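Local coordinates for protein formate dehydrogenase (Pyrobaculum aerophilum, PDB 1QP8) that binds NADPH and probably reduces glyoxylate or hydroxypyruvate, as a member of the D-isomer specific 2-hydroxyacid dehydrogenase family, at residues E88-L93 against V207-A212. Residues are numbered along the deposited sequence; the frame is centred on the assembly and turned at random.
With NDP (NADPH dihydro-nicotinamide-adenine-dinucleotide phosphate), chain C.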
ATOM      1  N   GLU A  88       5.400  -5.805   3.384  1.00 39.24           N
ATOM      2  CA  GLU A  88       4.055  -5.310   3.088  1.00 39.24           C
ATOM      3  C   GLU A  88       3.570  -4.326   4.143  1.00 39.24           C
ATOM      4  O   GLU A  88       2.835  -3.383   3.838  1.00 39.24           O
ATOM      5  CB  GLU A  88       3.011  -6.435   2.994  1.00 43.26           C
ATOM      6  CG  GLU A  88       3.481  -7.851   3.245  1.00 43.26           C
ATOM      7  CD  GLU A  88       2.322  -8.856   3.203  1.00 43.26           C
ATOM      8  OE1 GLU A  88       1.441  -8.817   4.099  1.00 43.26           O
ATOM      9  OE2 GLU A  88       2.290  -9.685   2.269  1.00 43.26           O
ATOM     10  N   PHE A  89       3.973  -4.544   5.387  1.00 35.81           N
ATOM     11  CA  PHE A  89       3.537  -3.654   6.441  1.00 35.81           C
ATOM     12  C   PHE A  89       4.083  -2.240   6.226  1.00 35.81           C
ATOM     13  O   PHE A  89       3.382  -1.254   6.462  1.00 35.81           O
ATOM     14  CB  PHE A  89       3.974  -4.188   7.810  1.00 35.30           C
ATOM     15  CG  PHE A  89       3.155  -3.661   8.945  1.00 35.30           C
ATOM     16  CD1 PHE A  89       1.906  -4.191   9.217  1.00 35.30           C
ATOM     17  CD2 PHE A  89       3.608  -2.599   9.713  1.00 35.30           C
ATOM     18  CE1 PHE A  89       1.105  -3.665  10.250  1.00 35.30           C
ATOM     19  CE2 PHE A  89       2.828  -2.060  10.744  1.00 35.30           C
ATOM     20  CZ  PHE A  89       1.570  -2.595  11.013  1.00 35.30           C
ATOM     21  N   ALA A  90       5.330  -2.137   5.780  1.00 39.66           N
ATOM     22  CA  ALA A  90       5.936  -0.833   5.549  1.00 39.66           C
ATOM     23  C   ALA A  90       5.222  -0.106   4.415  1.00 39.66           C
ATOM     24  O   ALA A  90       5.029   1.108   4.470  1.00 39.66           O
ATOM     25  CB  ALA A  90       7.407  -0.999   5.216  1.00 40.77           C
ATOM     26  N   LEU A  91       4.830  -0.844   3.386  1.00 32.90           N
ATOM     27  CA  LEU A  91       4.147  -0.221   2.278  1.00 32.90           C
ATOM     28  C   LEU A  91       2.830   0.342   2.756  1.00 32.90           C
ATOM     29  O   LEU A  91       2.456   1.469   2.398  1.00 32.90           O
ATOM     30  CB  LEU A  91       3.915  -1.226   1.166  1.00 59.37           C
ATOM     31  CG  LEU A  91       5.228  -1.577   0.475  1.00 59.37           C
ATOM     32  CD1 LEU A  91       5.045  -2.833  -0.344  1.00 59.37           C
ATOM     33  CD2 LEU A  91       5.675  -0.419  -0.389  1.00 59.37           C
ATOM     34  N   ALA A  92       2.122  -0.437   3.568  1.00 37.11           N
ATOM     35  CA  ALA A  92       0.842  -0.006   4.115  1.00 37.11           C
ATOM     36  C   ALA A  92       1.095   1.227   4.954  1.00 37.11           C
ATOM     37  O   ALA A  92       0.404   2.234   4.833  1.00 37.11           O
ATOM     38  CB  ALA A  92       0.250  -1.105   4.976  1.00 31.41           C
ATOM     39  N   LEU A  93       2.104   1.141   5.806  1.00 31.98           N
ATOM     40  CA  LEU A  93       2.455   2.267   6.656  1.00 31.98           C
ATOM     41  C   LEU A  93       2.748   3.505   5.841  1.00 31.98           C
ATOM     42  O   LEU A  93       2.541   4.620   6.301  1.00 31.98           O
ATOM     43  CB  LEU A  93       3.676   1.958   7.519  1.00 28.89           C
ATOM     44  CG  LEU A  93       3.370   1.577   8.967  1.00 28.89           C
ATOM     45  CD1 LEU A  93       4.675   1.494   9.753  1.00 28.89           C
ATOM     46  CD2 LEU A  93       2.429   2.617   9.587  1.00 28.89           C
ATOM     47  N   VAL A 207       8.667   6.714   7.009  1.00 44.88           N
ATOM     48  CA  VAL A 207       8.228   5.454   7.594  1.00 44.88           C
ATOM     49  C   VAL A 207       9.366   4.686   8.296  1.00 44.88           C
ATOM     50  O   VAL A 207      10.379   4.374   7.673  1.00 44.88           O
ATOM     51  CB  VAL A 207       7.642   4.545   6.508  1.00 36.92           C
ATOM     52  CG1 VAL A 207       7.345   3.168   7.081  1.00 36.92           C
ATOM     53  CG2 VAL A 207       6.392   5.187   5.922  1.00 36.92           C
ATOM     54  N   ASN A 208       9.217   4.392   9.586  1.00 45.88           N
ATOM     55  CA  ASN A 208      10.250   3.617  10.273  1.00 45.88           C
ATOM     56  C   ASN A 208       9.694   2.256  10.614  1.00 45.88           C
ATOM     57  O   ASN A 208       8.652   2.151  11.246  1.00 45.88           O
ATOM     58  CB  ASN A 208      10.725   4.280  11.557  1.00 42.63           C
ATOM     59  CG  ASN A 208      11.886   3.526  12.182  1.00 42.63           C
ATOM     60  OD1 ASN A 208      12.640   2.845  11.487  1.00 42.63           O
ATOM     61  ND2 ASN A 208      12.039   3.650  13.493  1.00 42.63           N
ATOM     62  N   VAL A 209      10.394   1.205  10.212  1.00 47.74           N
ATOM     63  CA  VAL A 209       9.899  -0.131  10.477  1.00 47.74           C
ATOM     64  C   VAL A 209      10.978  -0.978  11.168  1.00 47.74           C
ATOM     65  O   VAL A 209      10.724  -2.090  11.609  1.00 47.74           O
ATOM     66  CB  VAL A 209       9.382  -0.771   9.148  1.00 39.70           C
ATOM     67  CG1 VAL A 209      10.525  -1.359   8.363  1.00 39.70           C
ATOM     68  CG2 VAL A 209       8.317  -1.789   9.437  1.00 39.70           C
ATOM     69  N   GLY A 210      12.182  -0.433  11.266  1.00 77.63           N
ATOM     70  CA  GLY A 210      13.244  -1.122  11.960  1.00 77.63           C
ATOM     71  C   GLY A 210      13.399  -0.393  13.273  1.00 77.63           C
ATOM     72  O   GLY A 210      12.691   0.579  13.558  1.00 77.63           O
ATOM     73  N   ARG A 211      14.348  -0.838  14.084  1.00 43.42           N
ATOM     74  CA  ARG A 211      14.582  -0.198  15.382  1.00 43.42           C
ATOM     75  C   ARG A 211      14.514   1.354  15.407  1.00 43.42           C
ATOM     76  O   ARG A 211      15.096   2.044  14.576  1.00 43.42           O
ATOM     77  CB  ARG A 211      15.908  -0.711  15.997  1.00 57.66           C
ATOM     78  CG  ARG A 211      15.706  -1.641  17.189  1.00 57.66           C
ATOM     79  CD  ARG A 211      14.446  -2.490  17.107  1.00 57.66           C
ATOM     80  NE  ARG A 211      14.673  -3.834  16.579  1.00 57.66           N
ATOM     81  CZ  ARG A 211      13.757  -4.560  15.925  1.00 57.66           C
ATOM     82  NH1 ARG A 211      12.538  -4.071  15.704  1.00 57.66           N
ATOM     83  NH2 ARG A 211      14.057  -5.791  15.501  1.00 57.66           N
ATOM     84  N   ALA A 212      13.770   1.882  16.375  1.00 54.59           N
ATOM     85  CA  ALA A 212      13.563   3.320  16.543  1.00 54.59           C
ATOM     86  C   ALA A 212      14.822   4.120  16.899  1.00 54.59           C
ATOM     87  O   ALA A 212      15.017   5.231  16.411  1.00 54.59           O
ATOM     88  CB  ALA A 212      12.487   3.562  17.617  1.00 39.01           C
TER
HETATM   89  PA  NDP C 310      19.411  -7.707   7.475  0.70 54.47           P
HETATM   90  O1A NDP C 310      20.069  -7.634   8.817  0.70 54.47           O
HETATM   91  O2A NDP C 310      18.312  -8.454   8.123  0.70 54.47           O
HETATM   92  O5B NDP C 310      19.778  -6.102   7.359  0.70 54.47           O
HETATM   93  C5B NDP C 310      21.052  -5.900   6.624  0.70 54.47           C
HETATM   94  C4B NDP C 310      20.925  -4.669   5.654  0.70 54.47           C
HETATM   95  O4B NDP C 310      21.033  -3.350   6.317  0.70 54.47           O
HETATM   96  C3B NDP C 310      22.084  -4.589   4.583  0.70 54.47           C
HETATM   97  O3B NDP C 310      21.684  -3.766   3.502  0.70 54.47           O
HETATM   98  C2B NDP C 310      23.177  -4.030   5.495  0.70 54.47           C
HETATM   99  O2B NDP C 310      24.411  -3.610   5.039  0.70 54.47           O
HETATM  100  C1B NDP C 310      22.430  -2.976   6.202  0.70 54.47           C
HETATM  101  N9A NDP C 310      23.093  -2.526   7.382  0.70 54.47           N
HETATM  102  C8A NDP C 310      23.362  -3.151   8.571  0.70 54.47           C
HETATM  103  N7A NDP C 310      23.991  -2.350   9.432  0.70 54.47           N
HETATM  104  C5A NDP C 310      24.119  -1.171   8.741  0.70 54.47           C
HETATM  105  C6A NDP C 310      24.717   0.095   9.097  0.70 54.47           C
HETATM  106  N6A NDP C 310      25.284   0.251  10.309  0.70 54.47           N
HETATM  107  N1A NDP C 310      24.688   1.108   8.146  0.70 54.47           N
HETATM  108  C2A NDP C 310      24.093   0.858   6.916  0.70 54.47           C
HETATM  109  N3A NDP C 310      23.532  -0.269   6.513  0.70 54.47           N
HETATM  110  C4A NDP C 310      23.567  -1.243   7.496  0.70 54.47           C
HETATM  111  O3  NDP C 310      18.105  -7.044   6.913  0.70 54.47           O
HETATM  112  PN  NDP C 310      16.520  -6.743   7.217  0.70 54.47           P
HETATM  113  O1N NDP C 310      15.890  -6.016   6.090  0.70 54.47           O
HETATM  114  O2N NDP C 310      15.764  -7.994   7.546  0.70 54.47           O
HETATM  115  O5D NDP C 310      16.504  -5.789   8.578  0.70 54.47           O
HETATM  116  C5D NDP C 310      16.626  -6.439   9.866  0.70 54.47           C
HETATM  117  C4D NDP C 310      16.459  -5.335  10.923  0.70 54.47           C
HETATM  118  O4D NDP C 310      15.124  -4.781  10.821  0.70 54.47           O
HETATM  119  C3D NDP C 310      16.587  -5.907  12.334  0.70 54.47           C
HETATM  120  O3D NDP C 310      17.953  -5.880  12.714  0.70 54.47           O
HETATM  121  C2D NDP C 310      15.642  -4.977  13.141  0.70 54.47           C
HETATM  122  O2D NDP C 310      16.348  -3.856  13.696  0.70 54.47           O
HETATM  123  C1D NDP C 310      14.534  -4.595  12.131  0.70 54.47           C
HETATM  124  N1N NDP C 310      13.258  -5.443  12.280  0.70 54.47           N
HETATM  125  C2N NDP C 310      12.061  -4.717  12.604  0.70 54.47           C
HETATM  126  C3N NDP C 310      10.879  -5.486  12.743  0.70 54.47           C
HETATM  127  C7N NDP C 310       9.546  -4.718  13.099  0.70 54.47           C
HETATM  128  O7N NDP C 310       8.503  -5.341  13.036  0.70 54.47           O
HETATM  129  N7N NDP C 310       9.651  -3.407  13.451  0.70 54.47           N
HETATM  130  C4N NDP C 310      10.799  -6.922  12.580  0.70 54.47           C
HETATM  131  C5N NDP C 310      12.075  -7.508  12.255  0.70 54.47           C
HETATM  132  C6N NDP C 310      13.256  -6.847  12.103  0.70 54.47           C
HETATM  133  P2B NDP C 310      25.633  -4.784   5.163  0.70 54.47           P
HETATM  134  O1X NDP C 310      26.736  -3.908   4.621  0.70 54.47           O
HETATM  135  O2X NDP C 310      25.681  -5.066   6.622  0.70 54.47           O
HETATM  136  O3X NDP C 310      25.183  -5.890   4.334  0.70 54.47           O
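The cofactor site of a Rossmann-type domain, at the carboxyl end of a parallel strand, is the setting here: strand 205-208 packs against helix 83-98 and gives way to a loop that meets the nicotinamide half of NADPH. The helix meets the strand and the first loop residue through aliphatic side chains, with no hydrogen bond between 88-93 and 207-212. V207 aims its side chain at the helix; its CG1, anti to the backbone N (chi1 173°), lies 3.9 Å from L93 CB, the two side chains crossing obliquely, while its CG2 comes beside the carbonyl of L93. One turn back, A90 CB meets V209 CG2 more loosely, at 4.4 Å. N208, between the two valines, turns away from the helix, and its OD1 receives a weak bond from G210 N. Beyond the strand the loop turns polar. V209 O lies 2.5 Å from the carboxamide N7N of NADPH, and the bent chain of R211 carries its guanidinium alongside the nicotinamide ribose, with NDP O2D over one face, offset toward the rim. R211 NH1 is 3.2 Å from NDP C2N of the nicotinamide ring. An alanine in place of R211 would remove that guanidinium and would probably loosen the packing against the ribose and nicotinamide. A long, weak ion pair with D62 also reaches R211, whereas R240 brings a like charge close. The same helix also packs on the second subunit, where I101 of that subunit touches F89, A92 and L93. Apolar packing thus seats the strand against a helix of the subunit interface, while the following loop offers the nicotinamide end a backbone carbonyl and a probably positive charge.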